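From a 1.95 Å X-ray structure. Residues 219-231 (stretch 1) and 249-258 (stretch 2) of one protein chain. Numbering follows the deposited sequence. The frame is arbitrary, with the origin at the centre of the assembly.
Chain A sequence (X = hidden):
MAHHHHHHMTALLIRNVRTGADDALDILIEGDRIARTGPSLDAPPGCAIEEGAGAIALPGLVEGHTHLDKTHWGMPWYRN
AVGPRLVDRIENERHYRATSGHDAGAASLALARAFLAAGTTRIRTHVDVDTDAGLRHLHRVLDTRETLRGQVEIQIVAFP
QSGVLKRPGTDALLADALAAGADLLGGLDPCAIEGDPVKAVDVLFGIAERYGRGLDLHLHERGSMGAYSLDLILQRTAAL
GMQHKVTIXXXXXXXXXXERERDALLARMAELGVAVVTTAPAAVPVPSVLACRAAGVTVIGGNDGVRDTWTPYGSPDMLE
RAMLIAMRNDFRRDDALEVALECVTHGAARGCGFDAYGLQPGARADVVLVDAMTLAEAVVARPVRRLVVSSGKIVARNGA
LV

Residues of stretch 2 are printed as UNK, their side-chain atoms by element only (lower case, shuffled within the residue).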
# COMPACT_ATOMS: atom_id res chain seq x y z
N LEU A 219 8.03 -10.96 -4.84
CA LEU A 219 8.69 -12.26 -4.70
C LEU A 219 7.59 -13.31 -4.57
O LEU A 219 7.09 -13.56 -3.46
CB LEU A 219 9.65 -12.29 -3.50
CG LEU A 219 10.52 -13.56 -3.49
CD1 LEU A 219 11.36 -13.65 -4.77
CD2 LEU A 219 11.40 -13.63 -2.26
N HIS A 220 7.22 -13.91 -5.70
CA HIS A 220 6.24 -15.00 -5.71
C HIS A 220 6.89 -16.37 -5.55
O HIS A 220 6.16 -17.35 -5.38
CB HIS A 220 5.45 -15.05 -7.01
CG HIS A 220 4.92 -13.73 -7.47
ND1 HIS A 220 5.58 -12.94 -8.38
CD2 HIS A 220 3.77 -13.08 -7.15
CE1 HIS A 220 4.87 -11.85 -8.60
NE2 HIS A 220 3.77 -11.91 -7.87
N GLU A 221 8.21 -16.45 -5.66
CA GLU A 221 8.87 -17.75 -5.75
C GLU A 221 8.60 -18.57 -4.50
O GLU A 221 8.65 -18.06 -3.38
CB GLU A 221 10.36 -17.57 -5.97
CG GLU A 221 10.69 -16.86 -7.28
CD GLU A 221 12.17 -16.57 -7.41
OE1 GLU A 221 12.92 -16.77 -6.43
OE2 GLU A 221 12.60 -16.17 -8.51
N ARG A 222 8.29 -19.84 -4.70
CA ARG A 222 7.89 -20.71 -3.62
C ARG A 222 9.09 -21.45 -3.05
O ARG A 222 10.09 -21.68 -3.74
CB ARG A 222 6.85 -21.70 -4.12
CG ARG A 222 5.62 -21.01 -4.69
CD ARG A 222 4.76 -20.45 -3.57
NE ARG A 222 4.50 -21.49 -2.58
CZ ARG A 222 3.54 -22.40 -2.70
NH1 ARG A 222 2.73 -22.38 -3.76
NH2 ARG A 222 3.38 -23.33 -1.77
N GLY A 223 9.00 -21.80 -1.76
CA GLY A 223 9.90 -22.79 -1.18
C GLY A 223 11.36 -22.36 -1.19
O GLY A 223 11.69 -21.19 -0.94
N SER A 224 12.24 -23.32 -1.48
CA SER A 224 13.68 -23.09 -1.38
C SER A 224 14.19 -22.08 -2.41
O SER A 224 15.12 -21.32 -2.13
CB SER A 224 14.43 -24.41 -1.53
OG SER A 224 13.93 -25.13 -2.64
N MET A 225 13.59 -22.06 -3.60
CA MET A 225 13.97 -21.05 -4.58
C MET A 225 13.70 -19.64 -4.07
O MET A 225 14.56 -18.76 -4.16
CB MET A 225 13.24 -21.29 -5.90
CG MET A 225 13.44 -20.15 -6.87
SD MET A 225 12.34 -20.27 -8.28
CE MET A 225 13.01 -21.60 -9.18
N GLY A 226 12.50 -19.41 -3.53
CA GLY A 226 12.20 -18.09 -2.97
C GLY A 226 13.13 -17.72 -1.83
O GLY A 226 13.57 -16.57 -1.71
N ALA A 227 13.46 -18.70 -0.97
CA ALA A 227 14.38 -18.42 0.13
C ALA A 227 15.76 -18.04 -0.38
O ALA A 227 16.43 -17.17 0.19
CB ALA A 227 14.47 -19.64 1.05
N TYR A 228 16.20 -18.70 -1.46
CA TYR A 228 17.47 -18.33 -2.08
C TYR A 228 17.44 -16.90 -2.61
O TYR A 228 18.37 -16.13 -2.38
CB TYR A 228 17.79 -19.32 -3.21
CG TYR A 228 18.91 -18.84 -4.12
CD1 TYR A 228 20.24 -19.05 -3.79
CD2 TYR A 228 18.62 -18.15 -5.28
CE1 TYR A 228 21.27 -18.60 -4.62
CE2 TYR A 228 19.61 -17.69 -6.10
CZ TYR A 228 20.93 -17.92 -5.78
OH TYR A 228 21.90 -17.43 -6.62
N SER A 229 16.38 -16.54 -3.35
CA SER A 229 16.32 -15.19 -3.90
C SER A 229 16.26 -14.15 -2.80
O SER A 229 16.92 -13.11 -2.88
CB SER A 229 15.10 -15.05 -4.82
OG SER A 229 15.28 -15.76 -6.02
N LEU A 230 15.46 -14.42 -1.76
CA LEU A 230 15.37 -13.50 -0.62
C LEU A 230 16.73 -13.30 0.03
O LEU A 230 17.11 -12.17 0.37
CB LEU A 230 14.36 -14.04 0.39
CG LEU A 230 14.07 -13.14 1.60
CD1 LEU A 230 13.79 -11.70 1.17
CD2 LEU A 230 12.92 -13.70 2.42
N ASP A 231 17.49 -14.38 0.22
CA ASP A 231 18.83 -14.25 0.79
C ASP A 231 19.70 -13.34 -0.06
O ASP A 231 20.43 -12.49 0.47
CB ASP A 231 19.48 -15.62 0.95
CG ASP A 231 20.94 -15.52 1.35
OD1 ASP A 231 21.22 -15.00 2.44
OD2 ASP A 231 21.81 -15.94 0.57
N UNK A 249 7.43 -7.75 -1.48
CA UNK A 249 5.99 -7.95 -1.65
C UNK A 249 5.68 -9.42 -1.85
O UNK A 249 6.38 -10.12 -2.58
c UNK A 249 5.46 -7.13 -2.83
o UNK A 249 5.38 -5.74 -2.50
N UNK A 250 4.58 -9.87 -1.21
CA UNK A 250 4.00 -11.21 -1.28
C UNK A 250 4.80 -12.18 -0.40
O UNK A 250 4.31 -12.59 0.66
n UNK A 250 2.31 -9.39 -5.13
c UNK A 250 3.11 -10.74 -3.59
c UNK A 250 3.90 -11.68 -2.73
c UNK A 250 1.46 -9.38 -4.12
c UNK A 250 3.36 -10.22 -4.82
n UNK A 250 1.92 -10.18 -3.18
N UNK A 251 6.01 -12.53 -0.81
CA UNK A 251 6.92 -13.32 0.03
C UNK A 251 6.29 -14.64 0.46
O UNK A 251 6.45 -15.08 1.60
c UNK A 251 7.36 -12.51 1.25
N UNK A 252 5.57 -15.29 -0.48
CA UNK A 252 4.89 -16.55 -0.19
C UNK A 252 5.83 -17.60 0.39
O UNK A 252 5.39 -18.44 1.18
c UNK A 252 3.32 -16.16 -2.15
c UNK A 252 2.40 -15.26 -4.19
c UNK A 252 3.26 -16.12 -3.54
c UNK A 252 1.63 -14.45 -2.08
c UNK A 252 1.58 -14.43 -3.46
c UNK A 252 4.25 -17.11 -1.47
c UNK A 252 2.49 -15.32 -1.43
N UNK A 253 7.11 -17.58 0.02
CA UNK A 253 8.01 -18.63 0.50
C UNK A 253 8.13 -18.64 2.01
O UNK A 253 8.46 -19.68 2.59
c UNK A 253 9.39 -18.50 -0.14
s UNK A 253 10.31 -17.00 0.32
N UNK A 254 7.86 -17.50 2.67
CA UNK A 254 7.90 -17.44 4.12
C UNK A 254 6.81 -18.29 4.76
O UNK A 254 6.90 -18.61 5.94
c UNK A 254 10.25 -15.51 4.91
c UNK A 254 7.80 -15.99 4.59
c UNK A 254 8.67 -13.58 4.60
c UNK A 254 8.97 -15.05 4.23
N UNK A 255 5.77 -18.66 4.00
CA UNK A 255 4.82 -19.64 4.46
C UNK A 255 5.17 -21.07 4.12
O UNK A 255 4.56 -21.99 4.68
N UNK A 256 6.15 -21.29 3.24
CA UNK A 256 6.59 -22.64 2.88
C UNK A 256 7.69 -23.18 3.79
O UNK A 256 7.78 -24.40 3.99
o UNK A 256 4.94 -22.86 0.52
c UNK A 256 7.13 -22.67 1.44
o UNK A 256 6.39 -21.61 -0.53
c UNK A 256 6.08 -22.36 0.41
N UNK A 257 8.53 -22.30 4.32
CA UNK A 257 9.75 -22.73 4.99
C UNK A 257 9.46 -23.31 6.37
O UNK A 257 8.50 -22.94 7.04
c UNK A 257 12.10 -19.78 4.09
c UNK A 257 10.71 -21.56 5.12
c UNK A 257 11.24 -20.99 3.81
c UNK A 257 12.03 -22.05 3.06
N UNK A 258 10.33 -24.24 6.80
CA UNK A 258 10.36 -24.64 8.20
C UNK A 258 10.55 -23.42 9.08
O UNK A 258 11.16 -22.43 8.66
c UNK A 258 11.49 -25.65 8.44
O HOH W 1 8.23 -15.85 -2.08

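Position 249 carries one carbon and then one oxygen. That is a serine, since threonine would need a second carbon and cysteine a sulfur. Its backbone does the work here: Leu219 N donates to Ser249 O at 2.9 Å, nearly straight.

Position 250 has one carbon followed by a five-membered ring of three carbons and two nitrogens. This is an imidazole, so the residue is His250. Its ring lies near parallel to that of His220 but slid aside, with centroids 5.1 Å apart. His220 NE2 and His250 CD2 are 3.5 Å apart. His250 pairs with Leu219 in a short parallel bridge.

Position 251 shows a single side-chain carbon, pointing away from stretch 1. It is Ala251. Its amide gives a weak hydrogen bond, Ala251 N to Leu219 O, at 3.0 Å.

Position 252 has one carbon and then a ring of six carbons, with no oxygen. It is therefore Phe252, not tyrosine. His220 O sits at the ring edge, 3.6 Å from Phe252 CD2.

Position 253 holds one carbon and one sulfur, which makes it Cys253. It points toward stretch 1. Cys253 CB is 3.4 Å from Glu221 O, and Cys253 SG is 3.6 Å from Gly226 C. A CB on Gly226 would lie 2.7 Å from Cys253 CB, a clash, so the bare glycine leaves room for this side chain.

Position 254 has four carbons, forked at the second. The fork beyond CB identifies Leu254. Leu254 CD2 meets Leu230 CD2 at 4.1 Å.

Position 255 has no side-chain atoms, so it is Gly255. It does not touch stretch 1.

Position 256 has two carbons, the second carrying two oxygens. This short carboxylate is Asp256. Arg222 NE reaches Asp256 OD2 at 2.8 Å in a salt bridge, and Arg222 NH2 reaches Asp256 OD1 at 2.8 Å. Gly223 N also donates to Asp256 OD2, at 2.9 Å.

Position 257 again has four carbons forked at the second: Leu257. Leu257 CD1 packs on Ala227 CB at 3.9 Å.

Position 258 has one carbon, out of reach of stretch 1. It is Ala258, just before a helix.

The contact starts as backbone pairing at Leu219 and continues through side chains. Water 1 links the turns, donating to Leu219 O (2.9 Å) and Glu221 O (2.6 Å) and accepting from Cys253 N (2.9 Å). Cys253 fits against the helix beside Gly226. Asp256 binds Arg222 and the Gly223 amide together, while Leu254 and Leu257 add apolar packing.

Stretch 2, residues 249-258: SHAFCLGDLA
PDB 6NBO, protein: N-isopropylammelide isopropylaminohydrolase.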